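Local coordinates for Methylcobalamin\: coenzyme M methyltransferase (Methanosarcina mazei, PDB 4AY7), which catalyses, as a zinc-dependent enzyme of methanogenesis, the transfer of a methyl group from a methylated corrinoid to coenzyme M, at residues A[298-310]-A[334-346]. Numbering follows the deposited sequence.
Sequences LLPGPVDKIKAEA and ENVKALVAARDEF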
# COMPACT_ATOMS: atom_id res chain seq x y z
N LEU A 298 -13.65 -9.47 -5.57
CA LEU A 298 -13.07 -8.94 -6.78
C LEU A 298 -12.49 -10.09 -7.65
O LEU A 298 -12.59 -10.05 -8.88
CB LEU A 298 -12.07 -7.88 -6.33
CG LEU A 298 -11.70 -6.67 -7.16
CD1 LEU A 298 -12.80 -5.83 -7.74
CD2 LEU A 298 -10.81 -5.84 -6.21
N LEU A 299 -11.89 -11.10 -7.02
CA LEU A 299 -11.21 -12.18 -7.73
C LEU A 299 -12.28 -13.06 -8.38
O LEU A 299 -12.21 -13.22 -9.56
CB LEU A 299 -10.26 -12.96 -6.79
CG LEU A 299 -9.79 -14.37 -7.15
CD1 LEU A 299 -9.08 -14.35 -8.53
CD2 LEU A 299 -8.92 -14.95 -6.04
N PRO A 300 -13.28 -13.56 -7.60
CA PRO A 300 -14.24 -14.46 -8.22
C PRO A 300 -15.36 -13.79 -8.98
O PRO A 300 -16.00 -14.43 -9.79
CB PRO A 300 -14.78 -15.31 -7.04
CG PRO A 300 -14.50 -14.55 -5.83
CD PRO A 300 -13.32 -13.64 -6.13
N GLY A 301 -15.59 -12.50 -8.74
CA GLY A 301 -16.82 -11.89 -9.17
C GLY A 301 -18.02 -12.63 -8.54
O GLY A 301 -17.87 -13.20 -7.44
N PRO A 302 -19.18 -12.58 -9.20
CA PRO A 302 -19.37 -11.95 -10.51
C PRO A 302 -19.45 -10.43 -10.48
O PRO A 302 -19.35 -9.79 -9.38
CB PRO A 302 -20.70 -12.51 -10.97
CG PRO A 302 -21.42 -12.67 -9.70
CD PRO A 302 -20.43 -13.20 -8.74
N VAL A 303 -19.57 -9.85 -11.68
CA VAL A 303 -19.52 -8.39 -11.81
C VAL A 303 -20.61 -7.73 -10.91
O VAL A 303 -20.41 -6.72 -10.25
CB VAL A 303 -19.64 -7.99 -13.32
CG1 VAL A 303 -20.16 -6.56 -13.44
CG2 VAL A 303 -18.26 -8.11 -14.02
N ASP A 304 -21.79 -8.32 -10.89
CA ASP A 304 -22.88 -7.71 -10.14
C ASP A 304 -22.72 -7.75 -8.66
O ASP A 304 -23.28 -6.88 -7.97
CB ASP A 304 -24.24 -8.32 -10.53
CG ASP A 304 -24.66 -7.93 -11.93
OD1 ASP A 304 -24.07 -6.96 -12.48
OD2 ASP A 304 -25.59 -8.58 -12.49
N LYS A 305 -21.94 -8.74 -8.16
CA LYS A 305 -21.62 -8.79 -6.75
C LYS A 305 -20.60 -7.72 -6.36
O LYS A 305 -20.69 -7.06 -5.30
CB LYS A 305 -21.19 -10.16 -6.39
CG LYS A 305 -20.93 -10.46 -4.93
CD LYS A 305 -19.92 -11.63 -4.84
CE LYS A 305 -19.41 -11.90 -3.39
NZ LYS A 305 -19.92 -13.23 -2.97
N ILE A 306 -19.62 -7.47 -7.24
CA ILE A 306 -18.64 -6.40 -7.08
C ILE A 306 -19.40 -5.06 -7.06
O ILE A 306 -19.15 -4.25 -6.15
CB ILE A 306 -17.57 -6.43 -8.16
CG1 ILE A 306 -16.80 -7.74 -8.06
CG2 ILE A 306 -16.67 -5.18 -8.20
CD1 ILE A 306 -15.97 -8.09 -9.34
N LYS A 307 -20.32 -4.85 -7.98
CA LYS A 307 -21.05 -3.54 -8.04
C LYS A 307 -21.92 -3.34 -6.81
O LYS A 307 -21.91 -2.26 -6.23
CB LYS A 307 -21.85 -3.32 -9.32
CG LYS A 307 -20.98 -3.32 -10.58
CD LYS A 307 -21.60 -2.57 -11.75
CE LYS A 307 -22.78 -3.28 -12.33
NZ LYS A 307 -23.43 -2.61 -13.54
N ALA A 308 -22.58 -4.39 -6.37
CA ALA A 308 -23.38 -4.33 -5.17
C ALA A 308 -22.56 -3.95 -3.90
O ALA A 308 -23.00 -3.09 -3.09
CB ALA A 308 -24.14 -5.63 -4.95
N GLU A 309 -21.41 -4.56 -3.71
CA GLU A 309 -20.59 -4.31 -2.53
C GLU A 309 -19.91 -2.97 -2.64
O GLU A 309 -19.73 -2.33 -1.62
CB GLU A 309 -19.57 -5.46 -2.31
CG GLU A 309 -20.34 -6.74 -1.93
CD GLU A 309 -19.43 -7.98 -1.83
OE1 GLU A 309 -18.17 -7.81 -1.77
OE2 GLU A 309 -20.00 -9.13 -1.82
N ALA A 310 -19.55 -2.54 -3.86
CA ALA A 310 -19.07 -1.18 -4.13
C ALA A 310 -20.08 -0.12 -3.72
O ALA A 310 -19.81 0.85 -2.94
CB ALA A 310 -18.71 -1.00 -5.60
N GLU A 334 -12.34 -7.44 -16.27
CA GLU A 334 -13.71 -6.97 -16.23
C GLU A 334 -14.14 -6.79 -14.75
O GLU A 334 -15.04 -6.02 -14.45
CB GLU A 334 -14.66 -7.94 -16.96
CG GLU A 334 -14.66 -9.36 -16.36
CD GLU A 334 -15.89 -10.21 -16.71
OE1 GLU A 334 -16.40 -10.12 -17.84
OE2 GLU A 334 -16.34 -10.97 -15.80
N ASN A 335 -13.56 -7.54 -13.85
CA ASN A 335 -13.93 -7.44 -12.42
C ASN A 335 -13.35 -6.13 -11.84
O ASN A 335 -14.03 -5.44 -11.08
CB ASN A 335 -13.46 -8.66 -11.64
CG ASN A 335 -14.29 -9.89 -11.96
OD1 ASN A 335 -15.06 -9.84 -12.90
ND2 ASN A 335 -14.15 -10.96 -11.19
N VAL A 336 -12.18 -5.74 -12.28
CA VAL A 336 -11.63 -4.41 -11.86
C VAL A 336 -12.48 -3.26 -12.42
O VAL A 336 -12.84 -2.26 -11.72
CB VAL A 336 -10.17 -4.21 -12.32
CG1 VAL A 336 -9.70 -2.82 -11.84
CG2 VAL A 336 -9.25 -5.34 -11.81
N LYS A 337 -12.88 -3.40 -13.68
CA LYS A 337 -13.71 -2.42 -14.34
C LYS A 337 -15.11 -2.26 -13.69
O LYS A 337 -15.73 -1.21 -13.79
CB LYS A 337 -13.91 -2.78 -15.82
CG LYS A 337 -12.66 -2.61 -16.64
CD LYS A 337 -12.86 -2.89 -18.10
CE LYS A 337 -13.51 -1.69 -18.74
NZ LYS A 337 -13.59 -2.08 -20.17
N ALA A 338 -15.57 -3.33 -13.05
CA ALA A 338 -16.84 -3.33 -12.35
C ALA A 338 -16.76 -2.39 -11.18
O ALA A 338 -17.76 -1.80 -10.83
CB ALA A 338 -17.25 -4.73 -11.90
N LEU A 339 -15.61 -2.20 -10.55
CA LEU A 339 -15.50 -1.13 -9.52
C LEU A 339 -15.80 0.27 -9.98
O LEU A 339 -16.50 1.06 -9.32
CB LEU A 339 -14.08 -1.07 -8.92
CG LEU A 339 -13.70 -1.99 -7.79
CD1 LEU A 339 -12.25 -1.69 -7.30
CD2 LEU A 339 -14.76 -1.93 -6.69
N VAL A 340 -15.20 0.62 -11.08
CA VAL A 340 -15.31 1.90 -11.69
C VAL A 340 -16.73 2.10 -12.15
O VAL A 340 -17.34 3.17 -11.87
CB VAL A 340 -14.36 2.03 -12.91
CG1 VAL A 340 -14.60 3.38 -13.57
CG2 VAL A 340 -12.90 1.80 -12.45
N ALA A 341 -17.33 1.07 -12.77
CA ALA A 341 -18.73 1.15 -13.19
C ALA A 341 -19.69 1.41 -11.99
O ALA A 341 -20.53 2.25 -12.08
CB ALA A 341 -19.15 -0.10 -13.99
N ALA A 342 -19.49 0.73 -10.87
CA ALA A 342 -20.30 0.97 -9.68
C ALA A 342 -20.22 2.45 -9.22
O ALA A 342 -21.19 3.06 -8.75
CB ALA A 342 -19.87 0.01 -8.58
N ARG A 343 -19.04 3.02 -9.32
CA ARG A 343 -18.86 4.39 -8.89
C ARG A 343 -19.66 5.27 -9.85
O ARG A 343 -20.39 6.14 -9.45
CB ARG A 343 -17.39 4.79 -8.87
CG ARG A 343 -17.05 6.09 -8.14
CD ARG A 343 -17.39 7.36 -8.87
NE ARG A 343 -16.83 7.35 -10.23
CZ ARG A 343 -15.68 7.88 -10.55
NH1 ARG A 343 -14.83 8.32 -9.66
NH2 ARG A 343 -15.30 7.86 -11.79
N ASP A 344 -19.48 5.05 -11.15
CA ASP A 344 -20.19 5.93 -12.12
C ASP A 344 -21.74 5.87 -11.97
O ASP A 344 -22.48 6.89 -12.06
CB ASP A 344 -19.69 5.61 -13.53
CG ASP A 344 -18.25 6.07 -13.75
OD1 ASP A 344 -17.67 6.72 -12.84
OD2 ASP A 344 -17.65 5.75 -14.79
N GLU A 345 -22.22 4.68 -11.65
CA GLU A 345 -23.62 4.40 -11.45
C GLU A 345 -24.23 5.13 -10.26
O GLU A 345 -25.36 5.63 -10.31
CB GLU A 345 -23.77 2.89 -11.28
CG GLU A 345 -23.75 2.19 -12.63
CD GLU A 345 -23.97 0.68 -12.50
OE1 GLU A 345 -24.59 0.24 -11.48
OE2 GLU A 345 -23.52 -0.04 -13.43
N PHE A 346 -23.48 5.19 -9.19
CA PHE A 346 -23.90 5.85 -7.96
C PHE A 346 -24.22 7.31 -8.26
O PHE A 346 -25.07 7.89 -7.63
CB PHE A 346 -22.75 5.73 -6.94
CG PHE A 346 -23.09 6.19 -5.58
CD1 PHE A 346 -23.86 5.39 -4.74
CD2 PHE A 346 -22.68 7.40 -5.16
CE1 PHE A 346 -24.19 5.83 -3.46
CE2 PHE A 346 -22.94 7.82 -3.84
CZ PHE A 346 -23.72 7.03 -3.00
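Lys307 NZ meets Glu345 OE2 at 2.6 Å, a salt bridge on the syn lone pair of the carboxylate oxygen, and ties together two outer helices of the TIM barrel, one on each side in sequence of strand 320-323. It illustrates how neighbouring barrel helices lock: the axes of 303-310 and 334-346 cross at -43° and approach to 8.4 Å, a separation that small residues allow. Lys307 is a knob in a hole formed by Ala338, Ala341, Ala342 and Glu345. Its CG passes 3.6 Å from Ala338 O, and a bend at chi3 (-70°) turns the ammonium end to the carboxylate, the two side chains crossing at about a right angle. With Lys307 cut back to an alanine, Glu345 would probably lose its cationic mate and a gap would open over Ala341, where the lysine's CD now packs. At the other end, Asn335 reaches across to the end of helix 294-298, where ND2 donates to Leu298 O at 2.9 Å (N-H...O 152°), in its own amide plane but tilted from that of the carbonyl. Ile306 CD1 lies 3.5 Å from Asn335 CB, while its CG2 packs on Ala338 CB. Leu298 and Leu339 cross nearly perpendicularly, CD1 against CG, and both rest on Pro323; the side chain of Leu298 is about 8 Å from that of the zinc ligand Cys325. Farther along, Ala310 CB and Ala342 CB stand 3.4 Å apart, tighter than normal van der Waals contact.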